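Local coordinates for protein succinic semialdehyde dehydrogenase (PDB 4YWU) that probably catalyses the oxidation of succinic semialdehyde to succinate with a nicotinamide coenzyme, as a member of the aldehyde dehydrogenase family, at residues I6-N11 with P338-M343; F133-I138 with Q165-L170; D383-L388 with I429-Y434. One frame throughout, in Å; residues are numbered along the deposited sequence.

Contact 1: I6-N11 with P338-M343; sequences IYPYTN and PGHFVM. With SO4 (sulfate ion), chain E.
His340, Pro8 and Tyr9 carry most of this contact, with a backbone bond at its middle. The N-H of His340 gives its hydrogen to Pro8 O at 3.1 Å, with the donor lying 18° out of the carbonyl plane. The same oxygen also takes a CA-H contact from Gly339, whose CA is 3.0 Å from Pro8 O, so one carbonyl receives two neighbouring residues of the facing loop. His340 CD2 touches the proline, 3.4 Å from Pro8 CA and 3.6 Å from Pro8 CB. His340 is the centre of an inverse gamma turn, closed by a weak bond from Phe341 N to Gly339 O.

In the fold, Pro8 to Asn11 form the turn between strands 3-7 and 12-17, an N-terminal beta hairpin. Pro338 to Met343 belong to the loop joining strands 327-330 and 345-348, at one margin of the seven-stranded sheet. The contact therefore ties the hairpin turn to a loop more than 300 residues away.

Tyr9 works on the other flank of the turn. With its CG anti to the backbone N (chi1 -178°), the ring swings back to the loop and meets Phe341 rim to rim, Tyr9 CD1 lying 3.7 Å from Phe341 CE2. His337 adds a third ring to this pair. At the far edge of the imidazole, Asn11 OD1 comes within 3.2 Å of His340 CE1, the amide standing almost perpendicular to the ring (83°). A water joins the two segments as well, donating to Ile6 O and lying 2.9 Å from His340 NE2. On its other nitrogen the histidine forks to a sulfate ion, probably from the crystallisation liquor: His340 ND1 donates to sulfate O2 and O4, both at 3.2 Å, and Lys311 holds the same ion.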
# COMPACT_ATOMS: atom_id res chain seq x y z
N ILE A 6 -19.42 0.71 -29.33
CA ILE A 6 -19.30 0.23 -30.70
C ILE A 6 -19.22 -1.29 -30.75
O ILE A 6 -18.15 -1.87 -30.54
CB ILE A 6 -18.07 0.83 -31.40
CG1 ILE A 6 -17.99 2.34 -31.16
CG2 ILE A 6 -18.10 0.53 -32.89
CD1 ILE A 6 -16.73 2.98 -31.70
N TYR A 7 -20.35 -1.93 -31.02
CA TYR A 7 -20.42 -3.38 -31.06
C TYR A 7 -19.27 -3.98 -31.87
O TYR A 7 -19.20 -3.83 -33.09
CB TYR A 7 -21.76 -3.84 -31.65
CG TYR A 7 -22.08 -5.29 -31.38
CD1 TYR A 7 -21.46 -5.98 -30.35
CD2 TYR A 7 -23.01 -5.97 -32.16
CE1 TYR A 7 -21.76 -7.31 -30.10
CE2 TYR A 7 -23.31 -7.30 -31.91
CZ TYR A 7 -22.68 -7.96 -30.88
OH TYR A 7 -22.98 -9.28 -30.64
N PRO A 8 -18.36 -4.67 -31.17
CA PRO A 8 -17.23 -5.33 -31.82
C PRO A 8 -17.57 -6.32 -32.94
O PRO A 8 -16.76 -6.59 -33.82
CB PRO A 8 -16.51 -6.01 -30.66
CG PRO A 8 -16.79 -5.09 -29.53
CD PRO A 8 -18.26 -4.80 -29.71
N TYR A 9 -18.78 -6.88 -32.89
CA TYR A 9 -19.19 -7.83 -33.90
C TYR A 9 -19.53 -7.15 -35.22
O TYR A 9 -19.11 -7.60 -36.28
CB TYR A 9 -20.38 -8.63 -33.40
CG TYR A 9 -20.86 -9.69 -34.37
CD1 TYR A 9 -19.99 -10.67 -34.86
CD2 TYR A 9 -22.21 -9.75 -34.75
CE1 TYR A 9 -20.45 -11.68 -35.71
CE2 TYR A 9 -22.68 -10.75 -35.59
CZ TYR A 9 -21.80 -11.71 -36.07
OH TYR A 9 -22.28 -12.71 -36.89
N THR A 10 -20.27 -6.05 -35.15
CA THR A 10 -20.66 -5.35 -36.37
C THR A 10 -19.86 -4.08 -36.60
O THR A 10 -19.83 -3.56 -37.71
CB THR A 10 -22.14 -4.96 -36.32
OG1 THR A 10 -22.31 -3.84 -35.45
CG2 THR A 10 -22.98 -6.13 -35.80
N ASN A 11 -19.22 -3.60 -35.55
CA ASN A 11 -18.42 -2.37 -35.60
C ASN A 11 -19.31 -1.15 -35.80
O ASN A 11 -18.89 -0.14 -36.36
CB ASN A 11 -17.37 -2.44 -36.71
CG ASN A 11 -16.35 -1.32 -36.61
OD1 ASN A 11 -15.79 -1.06 -35.54
ND2 ASN A 11 -16.10 -0.64 -37.73
N PRO A 338 -16.59 -8.25 -40.70
CA PRO A 338 -16.71 -6.92 -40.10
C PRO A 338 -16.24 -6.80 -38.64
O PRO A 338 -15.68 -5.77 -38.25
CB PRO A 338 -18.20 -6.61 -40.26
CG PRO A 338 -18.51 -7.25 -41.58
CD PRO A 338 -17.81 -8.59 -41.47
N GLY A 339 -16.47 -7.84 -37.85
CA GLY A 339 -16.06 -7.81 -36.46
C GLY A 339 -14.55 -7.82 -36.27
O GLY A 339 -13.79 -8.10 -37.20
N HIS A 340 -14.11 -7.51 -35.05
CA HIS A 340 -12.68 -7.48 -34.73
C HIS A 340 -12.19 -8.87 -34.36
O HIS A 340 -11.69 -9.11 -33.27
CB HIS A 340 -12.45 -6.52 -33.56
CG HIS A 340 -13.16 -5.21 -33.72
ND1 HIS A 340 -12.94 -4.37 -34.79
CD2 HIS A 340 -14.09 -4.60 -32.95
CE1 HIS A 340 -13.70 -3.30 -34.67
NE2 HIS A 340 -14.41 -3.41 -33.56
N PHE A 341 -12.34 -9.79 -35.31
CA PHE A 341 -11.93 -11.17 -35.10
C PHE A 341 -10.46 -11.46 -35.36
O PHE A 341 -9.84 -10.89 -36.26
CB PHE A 341 -12.78 -12.09 -35.97
CG PHE A 341 -14.17 -12.27 -35.47
CD1 PHE A 341 -14.42 -13.09 -34.37
CD2 PHE A 341 -15.24 -11.64 -36.09
CE1 PHE A 341 -15.71 -13.27 -33.89
CE2 PHE A 341 -16.54 -11.81 -35.63
CZ PHE A 341 -16.78 -12.63 -34.52
N VAL A 342 -9.91 -12.36 -34.55
CA VAL A 342 -8.53 -12.80 -34.68
C VAL A 342 -8.61 -14.29 -34.44
O VAL A 342 -8.96 -14.73 -33.34
CB VAL A 342 -7.61 -12.16 -33.61
CG1 VAL A 342 -6.25 -12.82 -33.64
CG2 VAL A 342 -7.47 -10.68 -33.87
N MET A 343 -8.33 -15.09 -35.45
CA MET A 343 -8.42 -16.53 -35.29
C MET A 343 -7.36 -17.04 -34.33
O MET A 343 -6.23 -16.53 -34.30
CB MET A 343 -8.29 -17.25 -36.63
CG MET A 343 -6.85 -17.47 -37.09
SD MET A 343 -6.71 -18.82 -38.29
CE MET A 343 -7.18 -20.23 -37.27
S SO4 E . -11.21 -4.61 -38.09
O1 SO4 E . -11.79 -3.46 -38.81
O2 SO4 E . -10.53 -4.13 -36.88
O3 SO4 E . -10.24 -5.30 -38.96
O4 SO4 E . -12.28 -5.56 -37.72
O HOH W 1 -15.67 -1.74 -31.50

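Contact 2: F133-I138 with Q165-L170; sequences FPYYQI and QSFEEL. With SSN (4-oxobutanoic acid), chain C.
Tyr135 and Phe167 sit where the backbones come nearest, their CA atoms 7.4 Å apart. The short helical segments 134-138 and 165-170 cross at -56° with axes 10.9 Å apart, a spacing that large side chains fill. Both helices follow strands of the Rossmann-like sheet, 124-128 and 152-155, in successive beta-alpha-beta units.

The two rings make an edge-to-face pair, planes 67° apart and centroids 5.2 Å from each other. Phe167 offers the edge: its CD2 stands over the rim of the Tyr135 face, 3.6 Å from Tyr135 CE2. A chi1 of -170° swings the Phe167 ring away from its own N and out between Tyr135 and Ile138. The isoleucine meets it with a methyl over the face, a CH-pi contact in which Ile138 CG2 is 3.6 Å from the ring centroid. Beyond the rings, Tyr135 OH donates to Ser166 OG at 2.8 Å, in the plane of the phenol, while Ser166 OG also bonds to Ser163 O and Arg162 O within its own helix.

Away from this junction, Phe133, just ahead of the helix, and Gln137 approach the bound 4-oxobutanoic acid. The chemistry implies an apolar, aromatic junction whose buried phenol hydroxyl is satisfied by a serine already tied to its helix.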
# COMPACT_ATOMS: atom_id res chain seq x y z
N PHE A 133 -13.50 -7.03 -18.20
CA PHE A 133 -14.50 -7.55 -17.27
C PHE A 133 -15.24 -6.35 -16.70
O PHE A 133 -15.10 -6.01 -15.53
CB PHE A 133 -13.84 -8.35 -16.15
CG PHE A 133 -13.36 -9.70 -16.57
CD1 PHE A 133 -14.27 -10.71 -16.86
CD2 PHE A 133 -12.00 -9.97 -16.69
CE1 PHE A 133 -13.83 -11.97 -17.26
CE2 PHE A 133 -11.55 -11.22 -17.10
CZ PHE A 133 -12.47 -12.23 -17.38
N PRO A 134 -16.06 -5.71 -17.54
CA PRO A 134 -16.86 -4.53 -17.20
C PRO A 134 -17.45 -4.51 -15.80
O PRO A 134 -17.24 -3.56 -15.05
CB PRO A 134 -17.93 -4.52 -18.28
CG PRO A 134 -17.19 -5.08 -19.46
CD PRO A 134 -16.46 -6.24 -18.85
N TYR A 135 -18.20 -5.55 -15.45
CA TYR A 135 -18.83 -5.61 -14.13
C TYR A 135 -17.94 -6.16 -13.03
O TYR A 135 -17.82 -5.57 -11.97
CB TYR A 135 -20.14 -6.40 -14.23
CG TYR A 135 -21.33 -5.51 -14.53
CD1 TYR A 135 -21.29 -4.61 -15.59
CD2 TYR A 135 -22.47 -5.54 -13.74
CE1 TYR A 135 -22.36 -3.74 -15.85
CE2 TYR A 135 -23.54 -4.68 -13.98
CZ TYR A 135 -23.48 -3.78 -15.04
OH TYR A 135 -24.53 -2.92 -15.27
N TYR A 136 -17.32 -7.31 -13.28
CA TYR A 136 -16.44 -7.95 -12.31
C TYR A 136 -15.40 -6.96 -11.78
O TYR A 136 -15.21 -6.85 -10.57
CB TYR A 136 -15.75 -9.15 -12.97
CG TYR A 136 -14.59 -9.70 -12.19
CD1 TYR A 136 -14.79 -10.38 -10.99
CD2 TYR A 136 -13.28 -9.52 -12.64
CE1 TYR A 136 -13.71 -10.86 -10.25
CE2 TYR A 136 -12.19 -10.00 -11.91
CZ TYR A 136 -12.41 -10.66 -10.71
OH TYR A 136 -11.35 -11.11 -9.97
N GLN A 137 -14.73 -6.25 -12.68
CA GLN A 137 -13.71 -5.28 -12.29
C GLN A 137 -14.26 -4.28 -11.30
O GLN A 137 -13.63 -3.99 -10.28
CB GLN A 137 -13.16 -4.54 -13.52
CG GLN A 137 -12.39 -5.40 -14.53
CD GLN A 137 -11.14 -6.06 -13.93
OE1 GLN A 137 -10.77 -5.79 -12.79
NE2 GLN A 137 -10.49 -6.91 -14.71
N ILE A 138 -15.44 -3.74 -11.58
CA ILE A 138 -16.07 -2.77 -10.68
C ILE A 138 -16.45 -3.38 -9.34
O ILE A 138 -16.14 -2.84 -8.29
CB ILE A 138 -17.35 -2.18 -11.29
CG1 ILE A 138 -17.05 -1.56 -12.65
CG2 ILE A 138 -17.94 -1.14 -10.34
CD1 ILE A 138 -18.26 -0.95 -13.30
N GLN A 165 -22.15 3.02 -16.86
CA GLN A 165 -23.33 3.78 -16.50
C GLN A 165 -24.43 2.92 -15.87
O GLN A 165 -25.00 3.29 -14.85
CB GLN A 165 -23.87 4.49 -17.74
CG GLN A 165 -25.00 5.45 -17.44
CD GLN A 165 -25.72 5.91 -18.70
OE1 GLN A 165 -26.26 5.10 -19.46
NE2 GLN A 165 -25.73 7.23 -18.92
N SER A 166 -24.73 1.78 -16.49
CA SER A 166 -25.78 0.90 -15.97
C SER A 166 -25.50 0.38 -14.55
O SER A 166 -26.43 0.17 -13.77
CB SER A 166 -25.98 -0.28 -16.92
OG SER A 166 -24.75 -0.95 -17.18
N PHE A 167 -24.22 0.18 -14.21
CA PHE A 167 -23.84 -0.31 -12.89
C PHE A 167 -24.21 0.72 -11.82
O PHE A 167 -24.65 0.36 -10.72
CB PHE A 167 -22.34 -0.60 -12.84
CG PHE A 167 -21.89 -1.34 -11.60
CD1 PHE A 167 -21.76 -0.68 -10.38
CD2 PHE A 167 -21.61 -2.70 -11.65
CE1 PHE A 167 -21.34 -1.37 -9.23
CE2 PHE A 167 -21.19 -3.40 -10.51
CZ PHE A 167 -21.06 -2.72 -9.30
N GLU A 168 -24.02 2.00 -12.13
CA GLU A 168 -24.35 3.06 -11.18
C GLU A 168 -25.86 2.99 -10.98
O GLU A 168 -26.35 3.00 -9.86
CB GLU A 168 -23.97 4.43 -11.73
CG GLU A 168 -24.15 5.58 -10.75
CD GLU A 168 -24.16 6.96 -11.41
OE1 GLU A 168 -23.32 7.22 -12.30
OE2 GLU A 168 -25.01 7.79 -11.03
N GLU A 169 -26.60 2.92 -12.08
CA GLU A 169 -28.06 2.84 -12.01
C GLU A 169 -28.49 1.64 -11.18
O GLU A 169 -29.47 1.71 -10.44
CB GLU A 169 -28.64 2.73 -13.42
CG GLU A 169 -28.74 4.04 -14.17
CD GLU A 169 -28.77 3.86 -15.68
OE1 GLU A 169 -29.37 2.87 -16.17
OE2 GLU A 169 -28.19 4.73 -16.38
N LEU A 170 -27.75 0.55 -11.31
CA LEU A 170 -28.05 -0.68 -10.58
C LEU A 170 -28.00 -0.43 -9.09
O LEU A 170 -28.88 -0.86 -8.34
CB LEU A 170 -27.03 -1.75 -10.95
CG LEU A 170 -27.06 -3.00 -10.06
CD1 LEU A 170 -28.30 -3.82 -10.37
CD2 LEU A 170 -25.80 -3.80 -10.28
C1 SSN C . -8.21 -10.23 -15.26
O1 SSN C . -8.09 -11.43 -14.85
C2 SSN C . -8.50 -9.08 -14.32
O2 SSN C . -8.08 -9.99 -16.48
C3 SSN C . -7.39 -8.04 -14.33
C4 SSN C . -6.81 -7.94 -12.92
O4 SSN C . -5.61 -7.78 -12.70

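Contact 3: D383-L388 with I429-Y434; sequences DSNYGL and IKHSGY
Gly387 and Asn385 accept the two backbone-to-backbone bonds. Gly387 O takes the N-H of Ile429 at 2.8 Å, from above the carbonyl plane rather than along a lone pair. Asn385 O takes His431 N at 2.9 Å, nearly in line with its C=O. Segment 429-434 doubles back through two overlapping beta turns, a type II' from Ile429 to Ser432 and a type I from Lys430 to Gly433.

Side chains add polar bonds. Ser432 OG accepts the N-H of Gly387 at 3.0 Å, almost straight (170°), and is also bonded to Gly231 O. The extended Lys430 reaches back so that its NZ donates to Ser384 O at 3.1 Å, and a water bridges the same NZ to Tyr386 O. Ser384 OG in turn accepts from Tyr386 N, an ST turn that shapes this end of the segment.

Van der Waals contact is slighter: Asn385 CB rests off-centre against the His431 ring, 4.2 Å from its centroid, and Leu388 CB packs on Ser432 CB at 4.0 Å.

Helix 374-382 leads into segment 383-388, which continues to strand 391-393 of the seven-stranded sheet; strand 433-434 borders strand 225-229 of the six-stranded sheet, and Asn448 of the second subunit packs on Ile429.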
# COMPACT_ATOMS: atom_id res chain seq x y z
N ASP A 383 11.68 -15.79 -15.55
CA ASP A 383 12.36 -14.85 -16.44
C ASP A 383 11.26 -14.03 -17.12
O ASP A 383 11.02 -14.15 -18.32
CB ASP A 383 13.21 -15.62 -17.46
CG ASP A 383 14.01 -14.71 -18.36
OD1 ASP A 383 14.42 -13.62 -17.91
OD2 ASP A 383 14.24 -15.08 -19.53
N SER A 384 10.60 -13.20 -16.31
CA SER A 384 9.48 -12.37 -16.76
C SER A 384 9.41 -11.06 -15.99
O SER A 384 9.83 -10.99 -14.84
CB SER A 384 8.18 -13.16 -16.56
OG SER A 384 7.04 -12.42 -16.96
N ASN A 385 8.88 -10.02 -16.64
CA ASN A 385 8.72 -8.72 -15.99
C ASN A 385 7.36 -8.72 -15.30
O ASN A 385 6.98 -7.76 -14.64
CB ASN A 385 8.77 -7.57 -17.00
CG ASN A 385 10.15 -7.37 -17.61
OD1 ASN A 385 11.18 -7.51 -16.94
ND2 ASN A 385 10.18 -7.01 -18.90
N TYR A 386 6.61 -9.80 -15.47
CA TYR A 386 5.29 -9.92 -14.87
C TYR A 386 5.28 -11.00 -13.79
O TYR A 386 6.16 -11.86 -13.75
CB TYR A 386 4.27 -10.27 -15.95
CG TYR A 386 4.07 -9.18 -16.96
CD1 TYR A 386 3.43 -7.99 -16.62
CD2 TYR A 386 4.52 -9.34 -18.27
CE1 TYR A 386 3.22 -6.99 -17.55
CE2 TYR A 386 4.32 -8.33 -19.22
CZ TYR A 386 3.67 -7.16 -18.85
OH TYR A 386 3.44 -6.18 -19.78
N GLY A 387 4.27 -10.96 -12.92
CA GLY A 387 4.17 -11.95 -11.86
C GLY A 387 2.79 -11.91 -11.25
O GLY A 387 2.63 -11.62 -10.06
N LEU A 388 1.78 -12.18 -12.07
CA LEU A 388 0.41 -12.14 -11.59
C LEU A 388 -0.07 -13.50 -11.13
O LEU A 388 -0.15 -13.76 -9.94
CB LEU A 388 -0.52 -11.61 -12.68
CG LEU A 388 -1.93 -11.32 -12.18
CD1 LEU A 388 -1.86 -10.28 -11.05
CD2 LEU A 388 -2.81 -10.82 -13.32
N ILE A 429 2.95 -9.37 -8.37
CA ILE A 429 4.18 -8.62 -8.08
C ILE A 429 4.78 -8.09 -9.37
O ILE A 429 4.18 -8.19 -10.44
CB ILE A 429 5.24 -9.51 -7.38
CG1 ILE A 429 5.63 -10.67 -8.29
CG2 ILE A 429 4.69 -10.04 -6.07
CD1 ILE A 429 6.73 -11.52 -7.72
N LYS A 430 5.99 -7.53 -9.27
CA LYS A 430 6.69 -7.01 -10.43
C LYS A 430 5.83 -6.01 -11.21
O LYS A 430 5.14 -5.19 -10.61
CB LYS A 430 7.15 -8.17 -11.33
CG LYS A 430 8.09 -9.15 -10.65
CD LYS A 430 8.63 -10.17 -11.63
CE LYS A 430 9.61 -11.12 -10.96
NZ LYS A 430 10.22 -12.07 -11.94
N HIS A 431 5.87 -6.08 -12.53
CA HIS A 431 5.13 -5.16 -13.38
C HIS A 431 3.63 -5.46 -13.39
O HIS A 431 2.88 -4.85 -14.15
CB HIS A 431 5.68 -5.17 -14.80
CG HIS A 431 6.96 -4.42 -14.97
ND1 HIS A 431 7.48 -4.09 -16.20
CD2 HIS A 431 7.83 -3.94 -14.05
CE1 HIS A 431 8.61 -3.43 -16.04
NE2 HIS A 431 8.85 -3.32 -14.75
N SER A 432 3.20 -6.40 -12.55
CA SER A 432 1.79 -6.75 -12.49
C SER A 432 1.14 -5.85 -11.44
O SER A 432 -0.08 -5.86 -11.27
CB SER A 432 1.61 -8.22 -12.09
OG SER A 432 1.99 -9.07 -13.15
N GLY A 433 1.97 -5.09 -10.73
CA GLY A 433 1.49 -4.18 -9.71
C GLY A 433 1.77 -4.61 -8.29
O GLY A 433 2.69 -5.38 -8.02
N TYR A 434 0.97 -4.10 -7.37
CA TYR A 434 1.10 -4.43 -5.96
C TYR A 434 -0.26 -4.28 -5.30
O TYR A 434 -1.18 -3.70 -5.88
CB TYR A 434 2.13 -3.51 -5.29
CG TYR A 434 1.97 -2.04 -5.62
CD1 TYR A 434 0.97 -1.28 -5.03
CD2 TYR A 434 2.80 -1.43 -6.56
CE1 TYR A 434 0.80 0.06 -5.37
CE2 TYR A 434 2.63 -0.10 -6.91
CZ TYR A 434 1.63 0.63 -6.32
OH TYR A 434 1.45 1.93 -6.71
O HOH W 2 7.84 -13.48 -12.38

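How the contacts relate
Contact 2 is the buried one, every touching residue enclosed, whereas contacts 1 and 3 are only partly buried. Contact 1 lies farthest out, its centre about 22 Å from that of the chain, and combines one backbone bond and ring packing with water and sulfate; contact 2 relies on aromatic and aliphatic packing with one hydroxyl pair; contact 3 is mostly backbone and polar bonding. No two of them share a helix or strand. Contact 2 belongs to the six-stranded sheet's helices, and contact 3 joins chain leading to both large sheets. Contacts 2 and 3 lie on opposite sides of the chain's centre, yet Phe133 and Leu388 both approach the bound 4-oxobutanoic acid.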